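Local structure of betaine aldehyde dehydrogenase (4QTO) at residues Glu43-Asn48 with Glu66-Asp71; Thr49-Asn54 with Ile61-Glu66; Thr122-Glu127 with Trp180-Leu185; Met203-Ile208 with Ile230-Gly235. The protein catalyses the NAD-dependent oxidation of betaine aldehyde to glycine betaine. All blocks are in the same frame, centred on the assembly; numbering follows the deposited sequence. Where two conformers were deposited one is given.

Interaction 1: residues Glu43-Asn48 with Glu66-Asp71; sequences ESANKN and EGTKED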
loop_
_atom_site.group_PDB
_atom_site.type_symbol
_atom_site.label_atom_id
_atom_site.label_comp_id
_atom_site.label_asym_id
_atom_site.label_seq_id
_atom_site.Cartn_x
_atom_site.Cartn_y
_atom_site.Cartn_z
ATOM N N GLU A 43 -3.894 -44.913 7.297
ATOM C CA GLU A 43 -4.720 -45.084 8.485
ATOM C C GLU A 43 -3.932 -44.566 9.706
ATOM O O GLU A 43 -2.826 -44.039 9.568
ATOM C CB GLU A 43 -5.218 -46.516 8.623
ATOM C CG GLU A 43 -4.144 -47.501 8.764
ATOM C CD GLU A 43 -4.664 -48.939 8.814
ATOM O OE1 GLU A 43 -3.808 -49.796 8.956
ATOM O OE2 GLU A 43 -5.884 -49.224 8.716
ATOM N N SER A 44 -4.532 -44.666 10.872
ATOM C CA SER A 44 -3.831 -44.327 12.087
ATOM C C SER A 44 -2.751 -45.352 12.324
ATOM O O SER A 44 -2.935 -46.567 12.049
ATOM C CB SER A 44 -4.782 -44.369 13.278
ATOM O OG SER A 44 -4.045 -44.128 14.463
ATOM N N ALA A 45 -1.662 -44.908 12.935
ATOM C CA ALA A 45 -0.564 -45.794 13.255
ATOM C C ALA A 45 -0.995 -46.949 14.154
ATOM O O ALA A 45 -0.393 -48.025 14.082
ATOM C CB ALA A 45 0.603 -45.032 13.888
ATOM N N ASN A 46 -2.014 -46.746 14.991
ATOM C CA ASN A 46 -2.500 -47.799 15.887
ATOM C C ASN A 46 -3.855 -48.413 15.473
ATOM O O ASN A 46 -4.469 -49.155 16.250
ATOM C CB ASN A 46 -2.607 -47.274 17.324
ATOM C CG ASN A 46 -3.629 -46.150 17.475
ATOM O OD1 ASN A 46 -4.405 -45.860 16.555
ATOM N ND2 ASN A 46 -3.644 -45.509 18.642
ATOM N N LYS A 47 -4.286 -48.111 14.249
ATOM C CA LYS A 47 -5.545 -48.586 13.666
ATOM C C LYS A 47 -6.798 -48.134 14.431
ATOM O O LYS A 47 -7.888 -48.654 14.225
ATOM C CB LYS A 47 -5.530 -50.106 13.492
ATOM C CG LYS A 47 -4.613 -50.603 12.405
ATOM C CD LYS A 47 -4.819 -52.098 12.184
ATOM C CE LYS A 47 -4.171 -52.615 10.906
ATOM N NZ LYS A 47 -4.918 -52.247 9.672
ATOM N N ASN A 48 -6.668 -47.120 15.275
ATOM C CA ASN A 48 -7.815 -46.606 15.991
ATOM C C ASN A 48 -8.717 -45.850 15.009
ATOM O O ASN A 48 -8.255 -45.314 13.976
ATOM C CB ASN A 48 -7.343 -45.692 17.086
ATOM C CG ASN A 48 -8.398 -45.431 18.139
ATOM O OD1 ASN A 48 -9.422 -46.115 18.221
ATOM N ND2 ASN A 48 -8.121 -44.450 18.985
ATOM N N GLU A 66 -8.450 -42.473 13.523
ATOM C CA GLU A 66 -8.223 -41.615 14.714
ATOM C C GLU A 66 -6.686 -41.681 14.924
ATOM O O GLU A 66 -6.145 -42.635 15.513
ATOM C CB GLU A 66 -8.963 -42.162 15.904
ATOM C CG GLU A 66 -8.773 -41.381 17.200
ATOM C CD GLU A 66 -9.673 -40.161 17.320
ATOM O OE1 GLU A 66 -10.410 -39.797 16.387
ATOM O OE2 GLU A 66 -9.714 -39.632 18.459
ATOM N N GLY A 67 -6.006 -40.684 14.384
ATOM C CA GLY A 67 -4.549 -40.637 14.355
ATOM C C GLY A 67 -3.852 -40.484 15.692
ATOM O O GLY A 67 -4.463 -40.068 16.681
ATOM N N THR A 68 -2.565 -40.817 15.695
ATOM C CA THR A 68 -1.753 -40.719 16.880
ATOM C C THR A 68 -0.833 -39.498 16.855
ATOM O O THR A 68 -0.620 -38.840 15.822
ATOM C CB THR A 68 -0.852 -41.949 17.042
ATOM O OG1 THR A 68 0.137 -41.971 16.001
ATOM C CG2 THR A 68 -1.666 -43.215 16.994
ATOM N N LYS A 69 -0.234 -39.203 18.004
ATOM C CA LYS A 69 0.673 -38.062 18.053
ATOM C C LYS A 69 1.892 -38.315 17.164
ATOM O O LYS A 69 2.469 -37.351 16.628
ATOM C CB LYS A 69 1.073 -37.735 19.493
ATOM C CG LYS A 69 1.962 -38.727 20.158
ATOM C CD LYS A 69 2.227 -38.242 21.595
ATOM C CE LYS A 69 3.245 -39.109 22.325
ATOM N NZ LYS A 69 2.821 -40.527 22.447
ATOM N N GLU A 70 2.253 -39.576 16.933
ATOM C CA GLU A 70 3.359 -39.900 16.041
ATOM C C GLU A 70 2.976 -39.612 14.593
ATOM O O GLU A 70 3.823 -39.234 13.789
ATOM C CB GLU A 70 3.845 -41.330 16.201
ATOM C CG GLU A 70 4.550 -41.602 17.537
ATOM C CD GLU A 70 3.616 -41.679 18.731
ATOM O OE1 GLU A 70 2.430 -42.068 18.583
ATOM O OE2 GLU A 70 4.081 -41.382 19.852
ATOM N N ASP A 71 1.707 -39.855 14.241
ATOM C CA ASP A 71 1.227 -39.515 12.878
ATOM C C ASP A 71 1.345 -37.973 12.683
ATOM O O ASP A 71 1.821 -37.493 11.633
ATOM C CB ASP A 71 -0.234 -39.928 12.690
ATOM C CG ASP A 71 -0.437 -41.442 12.607
ATOM O OD1 ASP A 71 0.461 -42.149 12.111
ATOM O OD2 ASP A 71 -1.540 -41.906 13.004
HETATM O O HOH W 1 -0.188 -43.714 10.015
HETATM O O HOH W 2 -5.578 -42.879 18.373
#

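Interaction 2: residues Thr49-Asn54 with Ile61-Glu66; sequences TRDIIN and IFTVSE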
loop_
_atom_site.group_PDB
_atom_site.type_symbol
_atom_site.label_atom_id
_atom_site.label_comp_id
_atom_site.label_asym_id
_atom_site.label_seq_id
_atom_site.Cartn_x
_atom_site.Cartn_y
_atom_site.Cartn_z
ATOM N N THR A 49 -10.002 -45.830 15.339
ATOM C CA THR A 49 -11.021 -45.181 14.522
ATOM C C THR A 49 -12.020 -44.449 15.382
ATOM O O THR A 49 -12.080 -44.651 16.602
ATOM C CB THR A 49 -11.792 -46.216 13.649
ATOM O OG1 THR A 49 -12.454 -47.192 14.474
ATOM C CG2 THR A 49 -10.870 -46.920 12.666
ATOM N N ARG A 50 -12.845 -43.650 14.720
ATOM C CA ARG A 50 -13.887 -42.863 15.342
ATOM C C ARG A 50 -15.126 -42.878 14.475
ATOM O O ARG A 50 -15.048 -42.733 13.262
ATOM C CB ARG A 50 -13.401 -41.413 15.512
ATOM C CG ARG A 50 -14.495 -40.460 15.955
ATOM C CD ARG A 50 -13.959 -39.040 16.024
ATOM N NE ARG A 50 -12.984 -38.906 17.114
ATOM C CZ ARG A 50 -13.269 -38.544 18.337
ATOM N NH1 ARG A 50 -14.520 -38.204 18.640
ATOM N NH2 ARG A 50 -12.306 -38.481 19.231
ATOM N N ASP A 51 -16.272 -43.114 15.109
ATOM C CA ASP A 51 -17.565 -43.072 14.432
ATOM C C ASP A 51 -18.094 -41.625 14.455
ATOM O O ASP A 51 -18.091 -40.956 15.507
ATOM C CB ASP A 51 -18.575 -43.983 15.123
ATOM C CG ASP A 51 -18.288 -45.454 14.917
ATOM O OD1 ASP A 51 -17.437 -45.845 14.099
ATOM O OD2 ASP A 51 -18.951 -46.248 15.593
ATOM N N ILE A 52 -18.473 -41.155 13.278
ATOM C CA ILE A 52 -18.985 -39.821 13.011
ATOM C C ILE A 52 -20.512 -39.946 13.009
ATOM O O ILE A 52 -21.070 -40.875 12.423
ATOM C CB ILE A 52 -18.461 -39.300 11.656
ATOM C CG1 ILE A 52 -16.937 -39.320 11.659
ATOM C CG2 ILE A 52 -18.989 -37.904 11.342
ATOM C CD1 ILE A 52 -16.298 -38.611 12.835
ATOM N N ILE A 53 -21.167 -38.978 13.640
ATOM C CA ILE A 53 -22.605 -38.986 13.838
ATOM C C ILE A 53 -23.313 -37.858 13.091
ATOM O O ILE A 53 -22.726 -36.790 12.841
ATOM C CB ILE A 53 -22.836 -38.779 15.352
ATOM C CG1 ILE A 53 -22.073 -39.855 16.153
ATOM C CG2 ILE A 53 -24.299 -38.776 15.704
ATOM C CD1 ILE A 53 -21.961 -39.554 17.640
ATOM N N ASN A 54 -24.564 -38.109 12.723
ATOM C CA ASN A 54 -25.442 -37.092 12.132
ATOM C C ASN A 54 -26.244 -36.536 13.343
ATOM O O ASN A 54 -27.010 -37.276 13.955
ATOM C CB ASN A 54 -26.397 -37.729 11.137
ATOM C CG ASN A 54 -27.445 -36.748 10.598
ATOM O OD1 ASN A 54 -27.558 -35.592 11.048
ATOM N ND2 ASN A 54 -28.260 -37.230 9.676
ATOM N N ILE A 61 -22.882 -42.341 10.797
ATOM C CA ILE A 61 -22.922 -42.199 9.357
ATOM C C ILE A 61 -21.593 -42.557 8.666
ATOM O O ILE A 61 -21.588 -42.765 7.452
ATOM C CB ILE A 61 -23.315 -40.768 8.914
ATOM C CG1 ILE A 61 -22.336 -39.712 9.493
ATOM C CG2 ILE A 61 -24.769 -40.522 9.266
ATOM C CD1 ILE A 61 -22.559 -38.279 9.069
ATOM N N PHE A 62 -20.488 -42.615 9.418
ATOM C CA PHE A 62 -19.174 -42.861 8.809
ATOM C C PHE A 62 -18.179 -43.201 9.899
ATOM O O PHE A 62 -18.389 -42.884 11.065
ATOM C CB PHE A 62 -18.718 -41.598 8.073
ATOM C CG PHE A 62 -17.756 -41.835 6.927
ATOM C CD1 PHE A 62 -18.135 -42.593 5.828
ATOM C CD2 PHE A 62 -16.516 -41.212 6.896
ATOM C CE1 PHE A 62 -17.264 -42.774 4.744
ATOM C CE2 PHE A 62 -15.659 -41.395 5.832
ATOM C CZ PHE A 62 -16.034 -42.146 4.753
ATOM N N THR A 63 -17.090 -43.852 9.506
ATOM C CA THR A 63 -16.032 -44.201 10.451
ATOM C C THR A 63 -14.708 -43.774 9.823
ATOM O O THR A 63 -14.418 -44.141 8.676
ATOM C CB THR A 63 -16.018 -45.698 10.762
ATOM O OG1 THR A 63 -17.265 -46.055 11.380
ATOM C CG2 THR A 63 -14.867 -46.036 11.719
ATOM N N VAL A 64 -13.911 -43.016 10.574
ATOM C CA VAL A 64 -12.641 -42.519 10.077
ATOM C C VAL A 64 -11.472 -42.896 10.998
ATOM O O VAL A 64 -11.658 -43.254 12.172
ATOM C CB VAL A 64 -12.655 -40.972 9.923
ATOM C CG1 VAL A 64 -13.758 -40.552 8.959
ATOM C CG2 VAL A 64 -12.833 -40.310 11.276
ATOM N N SER A 65 -10.266 -42.809 10.449
ATOM C CA SER A 65 -9.064 -43.033 11.247
ATOM C C SER A 65 -8.962 -42.021 12.377
ATOM O O SER A 65 -9.357 -40.859 12.229
ATOM C CB SER A 65 -7.813 -42.873 10.407
ATOM O OG SER A 65 -7.762 -43.866 9.405
ATOM N N GLU A 66 -8.450 -42.473 13.523
ATOM C CA GLU A 66 -8.223 -41.615 14.714
ATOM C C GLU A 66 -6.686 -41.681 14.924
ATOM O O GLU A 66 -6.145 -42.635 15.513
ATOM C CB GLU A 66 -8.963 -42.162 15.904
ATOM C CG GLU A 66 -8.773 -41.381 17.200
ATOM C CD GLU A 66 -9.673 -40.161 17.320
ATOM O OE1 GLU A 66 -10.410 -39.797 16.387
ATOM O OE2 GLU A 66 -9.714 -39.632 18.459
#

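Interaction 3: residues Thr122-Glu127 with Trp180-Leu185; sequences TGKTLE and WNYPLL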
loop_
_atom_site.group_PDB
_atom_site.type_symbol
_atom_site.label_atom_id
_atom_site.label_comp_id
_atom_site.label_asym_id
_atom_site.label_seq_id
_atom_site.Cartn_x
_atom_site.Cartn_y
_atom_site.Cartn_z
ATOM N N THR A 122 -22.982 -31.626 10.049
ATOM C CA THR A 122 -23.141 -30.554 11.045
ATOM C C THR A 122 -24.563 -30.206 11.426
ATOM O O THR A 122 -24.766 -29.443 12.368
ATOM C CB THR A 122 -22.494 -29.244 10.575
ATOM O OG1 THR A 122 -23.257 -28.670 9.492
ATOM C CG2 THR A 122 -21.029 -29.462 10.163
ATOM N N GLY A 123 -25.533 -30.653 10.626
ATOM C CA GLY A 123 -26.938 -30.475 10.955
ATOM C C GLY A 123 -27.597 -29.218 10.427
ATOM O O GLY A 123 -28.821 -29.139 10.441
ATOM N N LYS A 124 -26.824 -28.248 9.939
ATOM C CA LYS A 124 -27.447 -26.983 9.476
ATOM C C LYS A 124 -28.223 -27.198 8.186
ATOM O O LYS A 124 -28.042 -28.195 7.505
ATOM C CB LYS A 124 -26.452 -25.825 9.354
ATOM C CG LYS A 124 -25.506 -25.896 8.197
ATOM C CD LYS A 124 -24.654 -24.628 8.267
ATOM C CE LYS A 124 -23.967 -24.362 6.970
ATOM N NZ LYS A 124 -22.977 -25.404 6.621
ATOM N N THR A 125 -29.100 -26.248 7.863
ATOM C CA THR A 125 -29.916 -26.402 6.683
ATOM C C THR A 125 -29.120 -26.492 5.388
ATOM O O THR A 125 -28.047 -25.919 5.252
ATOM C CB THR A 125 -30.980 -25.302 6.533
ATOM O OG1 THR A 125 -30.350 -24.052 6.234
ATOM C CG2 THR A 125 -31.879 -25.205 7.738
ATOM N N LEU A 126 -29.688 -27.214 4.430
ATOM C CA LEU A 126 -29.055 -27.337 3.135
ATOM C C LEU A 126 -28.886 -25.964 2.480
ATOM O O LEU A 126 -27.839 -25.706 1.869
ATOM C CB LEU A 126 -29.852 -28.340 2.288
ATOM C CG LEU A 126 -29.214 -28.692 0.960
ATOM C CD1 LEU A 126 -27.870 -29.363 1.191
ATOM C CD2 LEU A 126 -30.171 -29.593 0.206
ATOM N N GLU A 127 -29.868 -25.068 2.615
ATOM C CA GLU A 127 -29.729 -23.731 2.045
ATOM C C GLU A 127 -28.540 -22.982 2.667
ATOM O O GLU A 127 -27.800 -22.284 1.968
ATOM C CB GLU A 127 -31.043 -22.950 2.169
ATOM C CG GLU A 127 -32.096 -23.443 1.184
ATOM C CD GLU A 127 -31.724 -23.086 -0.246
ATOM O OE1 GLU A 127 -31.064 -22.042 -0.444
ATOM O OE2 GLU A 127 -32.097 -23.828 -1.175
ATOM N N TRP A 180 -16.002 -27.271 14.596
ATOM C CA TRP A 180 -17.082 -28.070 14.097
ATOM C C TRP A 180 -18.272 -27.346 13.503
ATOM O O TRP A 180 -19.102 -27.974 12.852
ATOM C CB TRP A 180 -17.596 -29.013 15.211
ATOM C CG TRP A 180 -17.913 -28.343 16.513
ATOM C CD1 TRP A 180 -17.143 -28.329 17.643
ATOM C CD2 TRP A 180 -19.091 -27.575 16.823
ATOM N NE1 TRP A 180 -17.766 -27.609 18.647
ATOM C CE2 TRP A 180 -18.966 -27.144 18.164
ATOM C CE3 TRP A 180 -20.237 -27.234 16.110
ATOM C CZ2 TRP A 180 -19.946 -26.408 18.796
ATOM C CZ3 TRP A 180 -21.216 -26.491 16.750
ATOM C CH2 TRP A 180 -21.052 -26.078 18.069
ATOM N N ASN A 181 -18.374 -26.046 13.703
ATOM C CA ASN A 181 -19.583 -25.362 13.231
ATOM C C ASN A 181 -19.672 -25.164 11.717
ATOM O O ASN A 181 -20.713 -25.476 11.108
ATOM C CB ASN A 181 -19.870 -24.086 14.028
ATOM C CG ASN A 181 -18.772 -23.054 13.968
ATOM O OD1 ASN A 181 -17.649 -23.285 13.484
ATOM N ND2 ASN A 181 -19.099 -21.864 14.458
ATOM N N TYR A 182 -18.583 -24.690 11.130
ATOM C CA TYR A 182 -18.499 -24.471 9.673
ATOM C C TYR A 182 -17.162 -25.055 9.247
ATOM O O TYR A 182 -16.187 -24.343 8.977
ATOM C CB TYR A 182 -18.547 -22.976 9.358
ATOM C CG TYR A 182 -19.852 -22.326 9.691
ATOM C CD1 TYR A 182 -20.855 -22.288 8.777
ATOM C CD2 TYR A 182 -20.073 -21.747 10.933
ATOM C CE1 TYR A 182 -22.081 -21.700 9.074
ATOM C CE2 TYR A 182 -21.281 -21.141 11.240
ATOM C CZ TYR A 182 -22.275 -21.098 10.300
ATOM O OH TYR A 182 -23.484 -20.498 10.571
ATOM N N PRO A 183 -17.093 -26.376 9.180
ATOM C CA PRO A 183 -15.804 -27.026 8.937
ATOM C C PRO A 183 -15.084 -26.640 7.665
ATOM O O PRO A 183 -13.913 -26.251 7.717
ATOM C CB PRO A 183 -16.146 -28.527 8.933
ATOM C CG PRO A 183 -17.403 -28.627 9.683
ATOM C CD PRO A 183 -18.152 -27.346 9.467
ATOM N N LEU A 184 -15.752 -26.751 6.537
ATOM C CA LEU A 184 -15.072 -26.440 5.310
ATOM C C LEU A 184 -14.836 -24.945 5.148
ATOM O O LEU A 184 -13.810 -24.540 4.583
ATOM C CB LEU A 184 -15.807 -27.047 4.111
ATOM C CG LEU A 184 -15.040 -26.938 2.802
ATOM C CD1 LEU A 184 -13.659 -27.558 2.882
ATOM C CD2 LEU A 184 -15.856 -27.524 1.668
ATOM N N LEU A 185 -15.764 -24.117 5.589
ATOM C CA LEU A 185 -15.583 -22.684 5.469
ATOM C C LEU A 185 -14.336 -22.255 6.237
ATOM O O LEU A 185 -13.467 -21.553 5.697
ATOM C CB LEU A 185 -16.791 -21.938 6.001
ATOM C CG LEU A 185 -16.710 -20.424 5.968
ATOM C CD1 LEU A 185 -16.675 -19.924 4.514
ATOM C CD2 LEU A 185 -17.904 -19.850 6.737
HETATM O O HOH W 3 -21.836 -26.391 8.764
#

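Interaction 4: residues Met203-Ile208 with Ile230-Gly235; sequences MKPSEI and INLILG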
loop_
_atom_site.group_PDB
_atom_site.type_symbol
_atom_site.label_atom_id
_atom_site.label_comp_id
_atom_site.label_asym_id
_atom_site.label_seq_id
_atom_site.Cartn_x
_atom_site.Cartn_y
_atom_site.Cartn_z
ATOM N N MET A 203 -3.254 -29.812 8.590
ATOM C CA MET A 203 -4.572 -29.449 9.091
ATOM C C MET A 203 -5.228 -30.568 9.841
ATOM O O MET A 203 -5.079 -31.742 9.461
ATOM C CB MET A 203 -5.489 -29.062 7.922
ATOM C CG MET A 203 -6.920 -28.784 8.355
ATOM S SD MET A 203 -7.961 -27.912 7.153
ATOM C CE MET A 203 -7.289 -26.271 7.328
ATOM N N LYS A 204 -5.927 -30.221 10.926
ATOM C CA LYS A 204 -6.707 -31.191 11.698
ATOM C C LYS A 204 -8.079 -30.605 11.924
ATOM O O LYS A 204 -8.211 -29.614 12.642
ATOM C CB LYS A 204 -6.080 -31.531 13.050
ATOM C CG LYS A 204 -6.829 -32.662 13.781
ATOM C CD LYS A 204 -6.588 -32.660 15.270
ATOM C CE LYS A 204 -7.575 -31.774 16.001
ATOM N NZ LYS A 204 -8.978 -32.315 15.989
ATOM N N PRO A 205 -9.119 -31.195 11.309
ATOM C CA PRO A 205 -10.484 -30.701 11.544
ATOM C C PRO A 205 -11.010 -31.186 12.882
ATOM O O PRO A 205 -10.387 -32.048 13.533
ATOM C CB PRO A 205 -11.277 -31.310 10.391
ATOM C CG PRO A 205 -10.567 -32.611 10.129
ATOM C CD PRO A 205 -9.111 -32.338 10.379
ATOM N N SER A 206 -12.147 -30.644 13.310
ATOM C CA SER A 206 -12.760 -31.066 14.541
ATOM C C SER A 206 -12.988 -32.568 14.457
ATOM O O SER A 206 -13.430 -33.085 13.418
ATOM C CB SER A 206 -14.094 -30.379 14.756
ATOM O OG SER A 206 -14.695 -30.903 15.940
ATOM N N GLU A 207 -12.717 -33.267 15.548
ATOM C CA GLU A 207 -12.829 -34.715 15.567
ATOM C C GLU A 207 -14.238 -35.177 15.234
ATOM O O GLU A 207 -14.418 -36.252 14.701
ATOM C CB GLU A 207 -12.345 -35.287 16.920
ATOM C CG GLU A 207 -13.156 -34.886 18.120
ATOM C CD GLU A 207 -12.776 -33.547 18.708
ATOM O OE1 GLU A 207 -11.955 -32.782 18.116
ATOM O OE2 GLU A 207 -13.323 -33.268 19.797
ATOM N N ILE A 208 -15.240 -34.357 15.521
ATOM C CA ILE A 208 -16.613 -34.762 15.276
ATOM C C ILE A 208 -17.188 -34.430 13.895
ATOM O O ILE A 208 -18.247 -34.930 13.540
ATOM C CB ILE A 208 -17.583 -34.238 16.370
ATOM C CG1 ILE A 208 -17.495 -32.731 16.538
ATOM C CG2 ILE A 208 -17.281 -34.902 17.714
ATOM C CD1 ILE A 208 -18.602 -32.176 17.427
ATOM N N ILE A 230 0.772 -30.473 1.648
ATOM C CA ILE A 230 -0.508 -30.531 2.350
ATOM C C ILE A 230 -0.605 -31.849 3.106
ATOM O O ILE A 230 -0.200 -32.909 2.609
ATOM C CB ILE A 230 -1.726 -30.328 1.420
ATOM C CG1 ILE A 230 -1.834 -31.424 0.354
ATOM C CG2 ILE A 230 -1.658 -28.953 0.791
ATOM C CD1 ILE A 230 -3.080 -31.320 -0.509
ATOM N N ASN A 231 -1.108 -31.797 4.336
ATOM C CA ASN A 231 -1.282 -32.979 5.145
ATOM C C ASN A 231 -2.539 -32.803 6.006
ATOM O O ASN A 231 -2.841 -31.678 6.476
ATOM C CB ASN A 231 -0.097 -33.217 6.084
ATOM C CG ASN A 231 1.249 -33.197 5.380
ATOM O OD1 ASN A 231 1.783 -34.246 4.991
ATOM N ND2 ASN A 231 1.786 -32.008 5.182
ATOM N N LEU A 232 -3.245 -33.899 6.201
ATOM C CA LEU A 232 -4.474 -33.962 6.970
ATOM C C LEU A 232 -4.339 -35.005 8.070
ATOM O O LEU A 232 -4.123 -36.198 7.793
ATOM C CB LEU A 232 -5.646 -34.348 6.033
ATOM C CG LEU A 232 -7.007 -34.651 6.673
ATOM C CD1 LEU A 232 -7.563 -33.447 7.389
ATOM C CD2 LEU A 232 -8.022 -35.166 5.641
ATOM N N ILE A 233 -4.478 -34.559 9.308
ATOM C CA ILE A 233 -4.501 -35.432 10.473
ATOM C C ILE A 233 -5.938 -35.480 10.955
ATOM O O ILE A 233 -6.636 -34.453 10.945
ATOM C CB ILE A 233 -3.598 -34.859 11.575
ATOM C CG1 ILE A 233 -2.134 -34.933 11.146
ATOM C CG2 ILE A 233 -3.797 -35.593 12.900
ATOM C CD1 ILE A 233 -1.582 -36.305 10.910
ATOM N N LEU A 234 -6.382 -36.643 11.410
ATOM C CA LEU A 234 -7.725 -36.795 11.900
ATOM C C LEU A 234 -7.639 -37.288 13.333
ATOM O O LEU A 234 -6.937 -38.263 13.608
ATOM C CB LEU A 234 -8.508 -37.803 11.076
ATOM C CG LEU A 234 -8.713 -37.486 9.588
ATOM C CD1 LEU A 234 -9.361 -38.646 8.852
ATOM C CD2 LEU A 234 -9.532 -36.229 9.383
ATOM N N GLY A 235 -8.353 -36.643 14.209
ATOM C CA GLY A 235 -8.370 -37.149 15.571
ATOM C C GLY A 235 -8.635 -36.152 16.647
ATOM O O GLY A 235 -8.816 -34.993 16.388
HETATM O O HOH W 4 -10.316 -34.865 12.966
#

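Interaction 1: residues Glu43-Asn48 with Glu66-Asp71
Ala-45 N donates to Asp-71 OD2 at 3.0 Å, with 161° at the hydrogen and on the syn lone pair. The same oxygen takes Thr-68 N from above the carboxylate plane and Gln-35 NE2 as well, so three donors limit how the group can rotate. Asp-71 CG lies anti to its carbonyl carbon (chi1 -71°), which turns the carboxylate back to the start of its own helix. There Thr-68 OG1 accepts from Asp-71 N at 3.2 Å, completing a capping box on helix 69-85. Ala-45, inside the type I turn from Ser-44 to Lys-47, meets this box, and a water bridges Asp-71 OD1 to Glu-43 O. Ser-44 OG lies 2.8 Å from Glu-66 O and 2.7 Å from Asn-46 OD1, one proton facing two acceptors. Asn-46 OD1 accepts from Asn-48 N, forming an Asx turn, while its ND2 runs past Thr-68 CG2 at 3.4 Å, the two side chains pointing in opposite directions. Glu-66 N donates to Asn-48 O at 2.9 Å. Beside it, Asn-48 ND2 rests 3.6 Å from Glu-66 CG; the chains point the same way, but amide and carboxylate planes are 77° apart, and the glutamate carboxylate goes to Arg-50.

Interaction 2: residues Thr49-Asn54 with Ile61-Glu66
A beta hairpin with a classic bulge is formed by strands 49-54 and 59-65: Ile-61 and Phe-62 both face Ile-52. Its N and O bond to consecutive residues instead of one: Ile-52 N to Phe-62 O at 2.8 Å, and Ile-61 N to Ile-52 O at 2.8 Å. Arg-50 and Val-64, by contrast, form a regular hydrogen-bonded pair, and the short axes run 153° apart. Arg-50 grips the Glu-66 carboxylate side-on, with NE on OE1 at 2.8 Å and NH2 on OE2 at 2.9 Å. Both oxygens lie near the guanidinium plane, whereas the nitrogens sit off the carboxylate plane, the planes being 38° apart. The arginine chain runs extended to CD and then bends at chi3 (-68°), which swings NE to the acid. Alongside Asp-51, Thr-63 OG1 donates to OD1 at 2.7 Å from above the carboxylate plane, and Thr-63 CG2 meets Thr-49 CB at 3.6 Å. On the face bearing Arg-50, Ile-52 CD1 touches Val-64 CG2 at 4.2 Å, the chains nearly perpendicular. That face packs inward: Ile-52 reaches Asp-121 of helix 111-122, while Phe-62 and Val-64 rest on Leu-211 and Ile-214 of helix 211-223.

Interaction 3: residues Thr122-Glu127 with Trp180-Leu185
Van der Waals packing comes first: the methyl CG2 of Thr-122 meets Pro-183 at its ring carbon CD, 3.6 Å away. The same methyl is set against a polar atom, Trp-180 O, also at 3.6 Å; that carbonyl oxygen is buried by the contact and has no polar partner in the model. Lys-124 adds its aliphatic chain, which crosses the tyrosine side chain at about a right angle, CE lying 3.9 Å from Tyr-182 CE1 in an oblique approach to the ring. The contact joins two helix boundaries. Gly-123, with positive phi, leaves helix 111-122, and Tyr-182 is the N-cap of helix 183-197. The Trp-Asn-Tyr-Pro run probably borders the catalytic pocket, as in related aldehyde dehydrogenases; consistent with this, the side chains of Trp-180 and Tyr-182 each come within about 4 Å of a different bound glycol molecule, di(hydroxyethyl)ether and triethylene glycol respectively. Polar contact passes through a single water. It donates to Thr-122 OG1 at 2.8 Å and to Asn-181 O at 2.8 Å, and accepts from Lys-124 NZ at 2.6 Å, the bend at chi4 (-65°) directing NZ to it. NZ also forms a salt bridge with Asp-132 and a hydrogen bond with Ser-129, both on helix 126-146. Thr-122 OG1 is held by Glu-118 O, one turn back in its helix, while His-308 NE2 is a second donor to Asn-181 O.

Interaction 4: residues Met203-Ile208 with Ile230-Gly235
Lys-204 runs along the backbone of Ile-233 to Gly-235, meeting carbonyl oxygens from root to tip. Its CB lies 3.6 Å from Ile-233 O, and CG comes closer to that atom, at 3.4 Å. From CD onward the partner changes: CD is 3.4 Å and CE 3.5 Å from Gly-235 O. The chain leaves the backbone extended and then bends twice, at chi3 (88°) and chi4 (69°), which folds the ammonium back onto this oxygen. NZ donates to Gly-235 O at 2.7 Å, close to the carbonyl direction (173° at the oxygen). It also donates to Pro-205 O at 2.8 Å, from above that carbonyl plane, and has a long salt bridge to Glu-207 OE1. The buried ammonium is therefore fixed by two carbonyls, and nearby Glu-207 would probably help to balance its charge. The two backbones belong to a beta-alpha-beta unit of the Rossmann fold, strand 200-204, helix 211-223 and strand 230-232. Met-203 pairs in parallel with Leu-232, its N donating to Asn-231 O and its O accepting from Ile-233 N. Lys-204 stands where the first strand ends, consistent with the NAD-binding edge of this fold, as in related enzymes. Pro-205 follows, its CD 3.5 Å from Leu-232 CD1, the side chains at about a right angle, and its CG against Leu-234 CD2. A water donates to Pro-205 O and accepts from Gly-235 N, linking the strand-end loops.

In the fold
Along the chain, interaction 2 is nested inside the loop closed by interaction 1, and interactions 3 and 4 follow in series. Interactions 1 and 2 share Glu-66, with centres about 14 Å apart. Interaction 4 touches both: Gly-67 N lies 2.7 Å from Leu-234 O, probably a hydrogen bond, and Arg-50 CD packs on Glu-207 O. The N-terminal hairpin and the start of helix 69-85 are thus seated on the strand ends of the Rossmann unit. Interaction 3, about 16 Å from interaction 4 between centres, touches it where Trp-180 packs on Ser-206 and Ile-208; helix 183-197 leads into strand 200-204. This places the residues near the bound glycols, probably bordering the catalytic pocket, beside the probable nucleotide-binding edge.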